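Local atomic coordinates of extracellular solute-binding protein, family 1 (Bifidobacterium longum subsp. infantis ATCC 15697, PDB entry 3QUF), a protein that probably binds a solute, likely a carbohydrate, outside the membrane and delivers it to an ABC transporter for uptake. Residues A[166-171]-A[235-240]; A[174-179]-A[257-262]; A[180-185]-A[240-245]. One frame throughout, in Å; residues are numbered along the deposited sequence. Where two conformers were deposited one is given.

How the interactions relate
All three contacts lie on the same side of the chain, their centres about 19 to 27 Å from the centre of the chain. Interactions 1 and 2 have centres about 9 Å apart: Asn171 OD1, at the end of helix 160-172, probably accepts a hydrogen bond from Ala177 N (2.8 Å). Interaction 3 lies about 14 Å from interaction 2 and 15 Å from interaction 1, centre to centre. Lys241 NZ probably bonds Thr176 OG1 at 3.0 Å, and Ile238 CG2 packs on Phe182 CZ at 3.4 Å. The three contacts join the loop between helices 223-234 and 247-255 to helix 160-172 and the loop after strand 176-178, and that strand to strand 259-264.

Interaction 1: A[166-171]-A[235-240]; sequences MGKKIN and AGVIPQ
The flat carboxamide of Asn171 brings its ND2 to the loop after helix 223-234, 3.1 Å from Gly236 O. The same Asn171 ND2 donates to a water at 2.8 Å, which in turn donates to Ala235 O. At the other end of the amide OD1 accepts from Ala177 N, and a second water, 2.9 Å from Val237 O, links this oxygen to the loop. CG stands anti to the carbonyl carbon (chi1 -74°), which directs the amide off the last turn of helix 160-172 toward the loop. Gly236, with positive phi, closes helix 223-234 in a Schellman motif, and the chain then passes beside helix 160-172. There Val237 CG2 rests 3.7 Å from Gly167 CA, and a side chain at Gly167 would collide with the valine. Lys168 crosses the valine at about a right angle, Lys168 CD reaching Ala235 CB at 4.0 Å while NZ forms a salt bridge with Glu165. The contact therefore joins a helix flank to a loop in two ways: one amide is linked to the carbonyls of Ala235 and Val237 through two waters, while Val237 packs directly on the backbone of Gly167.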
loop_
_atom_site.group_PDB
_atom_site.type_symbol
_atom_site.label_atom_id
_atom_site.label_comp_id
_atom_site.label_asym_id
_atom_site.label_seq_id
_atom_site.Cartn_x
_atom_site.Cartn_y
_atom_site.Cartn_z
HETATM N N MSE A 166 13.122 9.960 -21.548
HETATM C CA MSE A 166 11.799 10.396 -22.004
HETATM C C MSE A 166 11.424 11.742 -21.398
HETATM O O MSE A 166 10.888 12.609 -22.100
HETATM C CB MSE A 166 10.735 9.364 -21.636
HETATM C CG MSE A 166 9.336 9.652 -22.179
HETATM SE SE MSE A 166 7.966 8.696 -21.198
HETATM C CE MSE A 166 8.349 9.400 -19.406
ATOM N N GLY A 167 11.710 11.907 -20.122
ATOM C CA GLY A 167 11.374 13.113 -19.400
ATOM C C GLY A 167 12.093 14.327 -19.989
ATOM O O GLY A 167 11.505 15.406 -20.094
ATOM N N LYS A 168 13.369 14.147 -20.322
ATOM C CA LYS A 168 14.188 15.264 -20.815
ATOM C C LYS A 168 13.597 15.774 -22.109
ATOM O O LYS A 168 13.534 16.991 -22.327
ATOM C CB LYS A 168 15.653 14.849 -20.980
ATOM C CG LYS A 168 16.340 14.622 -19.645
ATOM C CD LYS A 168 17.861 14.508 -19.684
ATOM C CE LYS A 168 18.343 13.141 -20.124
ATOM N NZ LYS A 168 19.799 13.226 -20.512
ATOM N N LYS A 169 13.162 14.843 -22.951
ATOM C CA LYS A 169 12.550 15.166 -24.232
ATOM C C LYS A 169 11.223 15.880 -24.072
ATOM O O LYS A 169 10.936 16.812 -24.801
ATOM C CB LYS A 169 12.341 13.913 -25.060
ATOM C CG LYS A 169 13.626 13.215 -25.489
ATOM C CD LYS A 169 13.305 11.937 -26.273
ATOM C CE LYS A 169 14.542 11.073 -26.589
ATOM N NZ LYS A 169 14.151 9.629 -26.811
ATOM N N ILE A 170 10.387 15.421 -23.137
ATOM C CA ILE A 170 9.123 16.085 -22.892
ATOM C C ILE A 170 9.365 17.506 -22.397
ATOM O O ILE A 170 8.648 18.431 -22.782
ATOM C CB ILE A 170 8.248 15.307 -21.855
ATOM C CG1 ILE A 170 7.718 14.006 -22.464
ATOM C CG2 ILE A 170 7.095 16.171 -21.359
ATOM C CD1 ILE A 170 7.060 13.039 -21.391
ATOM N N ASN A 171 10.362 17.696 -21.538
ATOM C CA ASN A 171 10.557 19.009 -20.933
ATOM C C ASN A 171 11.020 20.004 -21.971
ATOM O O ASN A 171 10.634 21.178 -21.900
ATOM C CB ASN A 171 11.519 18.952 -19.754
ATOM C CG ASN A 171 10.880 18.324 -18.513
ATOM O OD1 ASN A 171 9.668 18.429 -18.289
ATOM N ND2 ASN A 171 11.701 17.691 -17.696
ATOM N N ALA A 235 18.469 15.691 -13.720
ATOM C CA ALA A 235 18.101 15.771 -15.124
ATOM C C ALA A 235 16.919 16.713 -15.405
ATOM O O ALA A 235 16.600 16.947 -16.570
ATOM C CB ALA A 235 17.816 14.386 -15.675
ATOM N N GLY A 236 16.272 17.235 -14.361
ATOM C CA GLY A 236 15.110 18.089 -14.520
ATOM C C GLY A 236 13.786 17.328 -14.643
ATOM O O GLY A 236 12.730 17.950 -14.742
ATOM N N VAL A 237 13.836 15.998 -14.575
ATOM C CA VAL A 237 12.629 15.152 -14.770
ATOM C C VAL A 237 11.763 15.095 -13.502
ATOM O O VAL A 237 10.540 15.134 -13.596
ATOM C CB VAL A 237 13.012 13.746 -15.307
ATOM C CG1 VAL A 237 11.777 12.802 -15.450
ATOM C CG2 VAL A 237 13.732 13.894 -16.660
ATOM N N ILE A 238 12.384 15.052 -12.323
ATOM C CA ILE A 238 11.698 15.353 -11.067
ATOM C C ILE A 238 12.070 16.804 -10.679
ATOM O O ILE A 238 13.131 17.031 -10.081
ATOM C CB ILE A 238 12.083 14.410 -9.935
ATOM C CG1 ILE A 238 11.818 12.948 -10.335
ATOM C CG2 ILE A 238 11.270 14.745 -8.713
ATOM C CD1 ILE A 238 12.306 11.903 -9.301
ATOM N N PRO A 239 11.200 17.768 -11.007
ATOM C CA PRO A 239 11.635 19.189 -11.004
ATOM C C PRO A 239 11.471 19.868 -9.640
ATOM O O PRO A 239 10.651 19.433 -8.838
ATOM C CB PRO A 239 10.733 19.797 -12.074
ATOM C CG PRO A 239 9.413 19.068 -11.883
ATOM C CD PRO A 239 9.822 17.627 -11.529
ATOM N N GLN A 240 12.242 20.937 -9.353
ATOM C CA GLN A 240 12.130 21.574 -8.024
ATOM C C GLN A 240 10.737 22.185 -7.857
ATOM O O GLN A 240 10.256 22.309 -6.745
ATOM C CB GLN A 240 13.218 22.644 -7.743
ATOM C CG GLN A 240 14.648 22.073 -7.600
ATOM C CD GLN A 240 15.360 22.110 -8.933
ATOM O OE1 GLN A 240 14.721 21.965 -9.978
ATOM N NE2 GLN A 240 16.685 22.369 -8.915
HETATM O O HOH W 1 9.373 17.113 -15.412
HETATM O O HOH W 2 14.510 17.880 -18.111
#

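Interaction 2: A[174-179]-A[257-262]; sequences GSTAFL and GNLGVM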
loop_
_atom_site.group_PDB
_atom_site.type_symbol
_atom_site.label_atom_id
_atom_site.label_comp_id
_atom_site.label_asym_id
_atom_site.label_seq_id
_atom_site.Cartn_x
_atom_site.Cartn_y
_atom_site.Cartn_z
ATOM N N GLY A 174 8.383 22.311 -23.785
ATOM C CA GLY A 174 7.601 23.253 -22.966
ATOM C C GLY A 174 6.543 22.608 -22.086
ATOM O O GLY A 174 5.797 23.300 -21.361
ATOM N N SER A 175 6.481 21.274 -22.155
ATOM C CA SER A 175 5.555 20.477 -21.388
ATOM C C SER A 175 6.347 20.045 -20.181
ATOM O O SER A 175 7.570 20.169 -20.164
ATOM C CB SER A 175 5.120 19.258 -22.198
ATOM O OG SER A 175 3.724 19.080 -22.143
ATOM N N THR A 176 5.654 19.544 -19.174
ATOM C CA THR A 176 6.282 19.091 -17.940
ATOM C C THR A 176 6.191 17.574 -17.928
ATOM O O THR A 176 5.105 17.035 -18.090
ATOM C CB THR A 176 5.539 19.696 -16.752
ATOM O OG1 THR A 176 5.624 21.134 -16.850
ATOM C CG2 THR A 176 6.117 19.234 -15.447
ATOM N N ALA A 177 7.334 16.899 -17.754
ATOM C CA ALA A 177 7.361 15.445 -17.863
ATOM C C ALA A 177 6.635 14.790 -16.704
ATOM O O ALA A 177 5.833 13.876 -16.908
ATOM C CB ALA A 177 8.813 14.933 -17.947
ATOM N N PHE A 178 6.929 15.242 -15.488
ATOM C CA PHE A 178 6.506 14.543 -14.285
ATOM C C PHE A 178 6.429 15.498 -13.105
ATOM O O PHE A 178 7.292 16.378 -12.918
ATOM C CB PHE A 178 7.512 13.421 -13.995
ATOM C CG PHE A 178 7.221 12.656 -12.743
ATOM C CD1 PHE A 178 5.978 12.060 -12.560
ATOM C CD2 PHE A 178 8.184 12.503 -11.748
ATOM C CE1 PHE A 178 5.705 11.336 -11.399
ATOM C CE2 PHE A 178 7.928 11.784 -10.600
ATOM C CZ PHE A 178 6.680 11.195 -10.420
ATOM N N LEU A 179 5.360 15.345 -12.331
ATOM C CA LEU A 179 5.237 16.004 -11.066
ATOM C C LEU A 179 4.769 14.974 -10.068
ATOM O O LEU A 179 4.060 14.010 -10.429
ATOM C CB LEU A 179 4.213 17.129 -11.128
ATOM C CG LEU A 179 4.504 18.326 -11.986
ATOM C CD1 LEU A 179 3.269 19.225 -11.895
ATOM C CD2 LEU A 179 5.771 19.061 -11.530
ATOM N N GLY A 257 -3.684 18.912 -19.522
ATOM C CA GLY A 257 -2.896 18.575 -20.698
ATOM C C GLY A 257 -1.482 19.077 -20.628
ATOM O O GLY A 257 -0.784 19.108 -21.641
ATOM N N ASN A 258 -1.032 19.448 -19.426
ATOM C CA ASN A 258 0.280 20.048 -19.258
ATOM C C ASN A 258 1.339 19.082 -18.756
ATOM O O ASN A 258 2.502 19.458 -18.701
ATOM C CB ASN A 258 0.210 21.221 -18.277
ATOM C CG ASN A 258 -0.569 22.367 -18.811
ATOM O OD1 ASN A 258 -0.652 22.556 -20.024
ATOM N ND2 ASN A 258 -1.156 23.153 -17.909
ATOM N N LEU A 259 0.938 17.852 -18.439
ATOM C CA LEU A 259 1.772 16.919 -17.666
ATOM C C LEU A 259 1.857 15.537 -18.313
ATOM O O LEU A 259 0.843 14.879 -18.530
ATOM C CB LEU A 259 1.204 16.792 -16.250
ATOM C CG LEU A 259 2.005 15.938 -15.261
ATOM C CD1 LEU A 259 3.441 16.556 -15.138
ATOM C CD2 LEU A 259 1.321 15.812 -13.895
ATOM N N GLY A 260 3.081 15.088 -18.581
ATOM C CA GLY A 260 3.288 13.779 -19.190
ATOM C C GLY A 260 2.852 12.610 -18.322
ATOM O O GLY A 260 2.210 11.661 -18.807
ATOM N N VAL A 261 3.205 12.661 -17.045
ATOM C CA VAL A 261 3.098 11.482 -16.165
ATOM C C VAL A 261 2.789 11.930 -14.769
ATOM O O VAL A 261 3.361 12.944 -14.288
ATOM C CB VAL A 261 4.442 10.753 -16.092
ATOM C CG1 VAL A 261 4.316 9.491 -15.167
ATOM C CG2 VAL A 261 4.962 10.410 -17.480
HETATM N N MSE A 262 1.903 11.196 -14.101
HETATM C CA MSE A 262 1.653 11.364 -12.664
HETATM C C MSE A 262 1.517 10.002 -12.011
HETATM O O MSE A 262 1.143 9.044 -12.688
HETATM C CB MSE A 262 0.349 12.159 -12.472
HETATM C CG MSE A 262 -0.909 11.358 -12.723
HETATM SE SE MSE A 262 -2.548 12.372 -12.275
HETATM C CE MSE A 262 -2.433 12.445 -10.429
HETATM O O HOH W 3 3.642 22.257 -18.036
#
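Phe178 and Val261 pair across two parallel strands on one face of the sheet, while Thr176 and Leu259 pair on the other. With CG anti to the backbone N (chi1 178°), the Phe178 ring turns its edge to the neighbouring strand: Phe178 CD1 lies 3.3 Å from Val261 O, near the ring plane, and 4.0 Å from Val261 CG1. The ring also meets that of Phe141, the planes at about 70°. Leu259 CD1 lies against the backbone, 3.4 Å from Thr176 O, and touches Thr176 CG2 and Leu179 CG, each at 3.8 Å, with the leucines crossing obliquely. The backbones are joined by Thr176 N to Asn258 O (3.2 Å) and Gly260 N to Thr176 O (2.9 Å), then by a weak bond from Val261 N to Ala177 O. At Gly260 the chain turns a corner, and a side chain there would strike Ala177 O. Replacing Phe178 by an alanine is likely to open a gap beside Val261 and leave Phe141 without its ring partner. The backbone bonds thus hold the register, whereas Val261 O, buried without a hydrogen-bonding partner in the model, has CH contacts from Phe178, among them a CA-H...O contact, Phe178 CA to Val261 O 3.5 Å.

Interaction 3: A[180-185]-A[240-245]; sequences EDFNTQ and QKSVGL
Ser242, Asn183 and Leu245 bury the greatest area in this meeting of two loops, with the Phe182 ring close behind. Ser242 points across at Glu180 and takes a nearly straight hydrogen bond from its backbone: Glu180 N to Ser242 OG is 2.8 Å, with 174° at the hydrogen. The hydroxyl is placed there by chi1 of -158°, OG lying anti to the backbone N. The methylene of the same serine packs on Phe182, whose CE2 is 3.8 Å from Ser242 CB. Val243 CA approaches the edge of that ring, and Glu180 O stands 3.8 Å above the plane over its centre. Asn183 grips the far end of the type II turn Ser242-Leu245. Its ND2 donates to Gly244 O at 3.1 Å, but from above the carbonyl plane, 79° out of it. OD1 takes an unusually short bond from a water that accepts from Gly244 N, which probably ties the other end of the amide to the same glycine. Leu245 contributes mainly its carbonyl: a second water accepts from Phe182 N at 2.8 Å and lies within bonding reach of Ser242 O and Leu245 O. The leucine side chain itself packs on Leu179 and on Val250 of helix 247-255. Asp181 OD1 comes within 3.1 Å of Leu245 O, a pairing of two acceptors, and weakly accepts from Asn183 N. Outside the pair, Phe182 O is held by Gln387 and Gln388 of helix 376-391, against which Val243 also rests through Val391. Each direct bond thus pairs a side chain with a backbone group, and waters link the rest; Thr184 OG1, which donates to Asp181 OD2, and the water at Leu245 O probably ease the close approach of the two oxygens.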
loop_
_atom_site.group_PDB
_atom_site.type_symbol
_atom_site.label_atom_id
_atom_site.label_comp_id
_atom_site.label_asym_id
_atom_site.label_seq_id
_atom_site.Cartn_x
_atom_site.Cartn_y
_atom_site.Cartn_z
ATOM N N GLU A 180 5.140 15.177 -8.813
ATOM C CA GLU A 180 4.724 14.268 -7.756
ATOM C C GLU A 180 4.465 14.970 -6.440
ATOM O O GLU A 180 5.077 15.978 -6.150
ATOM C CB GLU A 180 5.785 13.222 -7.575
ATOM C CG GLU A 180 5.358 12.042 -6.739
ATOM C CD GLU A 180 6.301 10.842 -6.904
ATOM O OE1 GLU A 180 7.495 11.047 -7.202
ATOM O OE2 GLU A 180 5.829 9.728 -6.720
ATOM N N ASP A 181 3.505 14.450 -5.704
ATOM C CA ASP A 181 3.204 14.918 -4.355
ATOM C C ASP A 181 4.264 14.336 -3.383
ATOM O O ASP A 181 4.243 13.163 -3.131
ATOM C CB ASP A 181 1.799 14.451 -3.973
ATOM C CG ASP A 181 1.408 14.810 -2.548
ATOM O OD1 ASP A 181 1.867 15.869 -2.022
ATOM O OD2 ASP A 181 0.626 14.023 -1.954
ATOM N N PHE A 182 5.218 15.164 -2.946
ATOM C CA PHE A 182 6.238 14.782 -1.936
ATOM C C PHE A 182 5.870 15.173 -0.474
ATOM O O PHE A 182 6.698 15.002 0.423
ATOM C CB PHE A 182 7.578 15.448 -2.251
ATOM C CG PHE A 182 8.066 15.206 -3.628
ATOM C CD1 PHE A 182 8.061 13.922 -4.156
ATOM C CD2 PHE A 182 8.566 16.236 -4.386
ATOM C CE1 PHE A 182 8.525 13.684 -5.445
ATOM C CE2 PHE A 182 9.031 16.013 -5.679
ATOM C CZ PHE A 182 9.011 14.739 -6.207
ATOM N N ASN A 183 4.651 15.667 -0.246
ATOM C CA ASN A 183 4.303 16.378 1.007
ATOM C C ASN A 183 3.775 15.522 2.109
ATOM O O ASN A 183 4.030 15.796 3.274
ATOM C CB ASN A 183 3.198 17.424 0.741
ATOM C CG ASN A 183 3.694 18.588 -0.024
ATOM O OD1 ASN A 183 4.897 18.707 -0.280
ATOM N ND2 ASN A 183 2.782 19.478 -0.400
ATOM N N THR A 184 3.005 14.503 1.723
ATOM C CA THR A 184 2.152 13.735 2.621
ATOM C C THR A 184 2.647 12.319 2.876
ATOM O O THR A 184 2.229 11.671 3.829
ATOM C CB THR A 184 0.769 13.564 1.988
ATOM O OG1 THR A 184 0.934 13.168 0.616
ATOM C CG2 THR A 184 -0.013 14.874 2.064
ATOM N N GLN A 185 3.514 11.830 1.998
ATOM C CA GLN A 185 4.016 10.483 2.119
ATOM C C GLN A 185 5.310 10.332 1.349
ATOM O O GLN A 185 5.670 11.194 0.532
ATOM C CB GLN A 185 2.968 9.495 1.593
ATOM C CG GLN A 185 2.593 9.784 0.173
ATOM C CD GLN A 185 1.518 8.864 -0.382
ATOM O OE1 GLN A 185 1.009 7.971 0.306
ATOM N NE2 GLN A 185 1.180 9.079 -1.635
ATOM N N GLN A 240 12.242 20.937 -9.353
ATOM C CA GLN A 240 12.130 21.574 -8.024
ATOM C C GLN A 240 10.737 22.185 -7.857
ATOM O O GLN A 240 10.256 22.309 -6.745
ATOM C CB GLN A 240 13.218 22.644 -7.743
ATOM C CG GLN A 240 14.648 22.073 -7.600
ATOM C CD GLN A 240 15.360 22.110 -8.933
ATOM O OE1 GLN A 240 14.721 21.965 -9.978
ATOM N NE2 GLN A 240 16.685 22.369 -8.915
ATOM N N LYS A 241 10.096 22.515 -8.958
ATOM C CA LYS A 241 8.744 23.073 -8.923
ATOM C C LYS A 241 7.714 22.075 -8.437
ATOM O O LYS A 241 6.580 22.462 -8.156
ATOM C CB LYS A 241 8.331 23.629 -10.292
ATOM C CG LYS A 241 7.925 22.614 -11.308
ATOM C CD LYS A 241 7.701 23.272 -12.628
ATOM C CE LYS A 241 7.389 22.276 -13.694
ATOM N NZ LYS A 241 7.166 22.884 -15.016
ATOM N N SER A 242 8.121 20.809 -8.299
ATOM C CA SER A 242 7.251 19.787 -7.739
ATOM C C SER A 242 7.212 19.806 -6.206
ATOM O O SER A 242 6.274 19.285 -5.626
ATOM C CB SER A 242 7.669 18.403 -8.266
ATOM O OG SER A 242 6.582 17.508 -8.167
ATOM N N VAL A 243 8.201 20.430 -5.532
ATOM C CA VAL A 243 8.170 20.457 -4.064
ATOM C C VAL A 243 7.087 21.392 -3.604
ATOM O O VAL A 243 7.015 22.536 -4.079
ATOM C CB VAL A 243 9.486 20.921 -3.400
ATOM C CG1 VAL A 243 9.287 21.015 -1.863
ATOM C CG2 VAL A 243 10.601 19.978 -3.745
ATOM N N GLY A 244 6.259 20.919 -2.686
ATOM C CA GLY A 244 5.185 21.717 -2.113
ATOM C C GLY A 244 3.852 21.498 -2.821
ATOM O O GLY A 244 2.809 21.903 -2.312
ATOM N N LEU A 245 3.866 20.880 -3.995
ATOM C CA LEU A 245 2.578 20.600 -4.681
ATOM C C LEU A 245 1.772 19.540 -3.958
ATOM O O LEU A 245 2.304 18.536 -3.495
ATOM C CB LEU A 245 2.783 20.179 -6.132
ATOM C CG LEU A 245 3.392 21.123 -7.147
ATOM C CD1 LEU A 245 3.303 20.469 -8.531
ATOM C CD2 LEU A 245 2.699 22.482 -7.154
HETATM O O HOH W 4 5.000 17.840 -3.667
HETATM O O HOH W 5 7.047 18.660 -1.540
#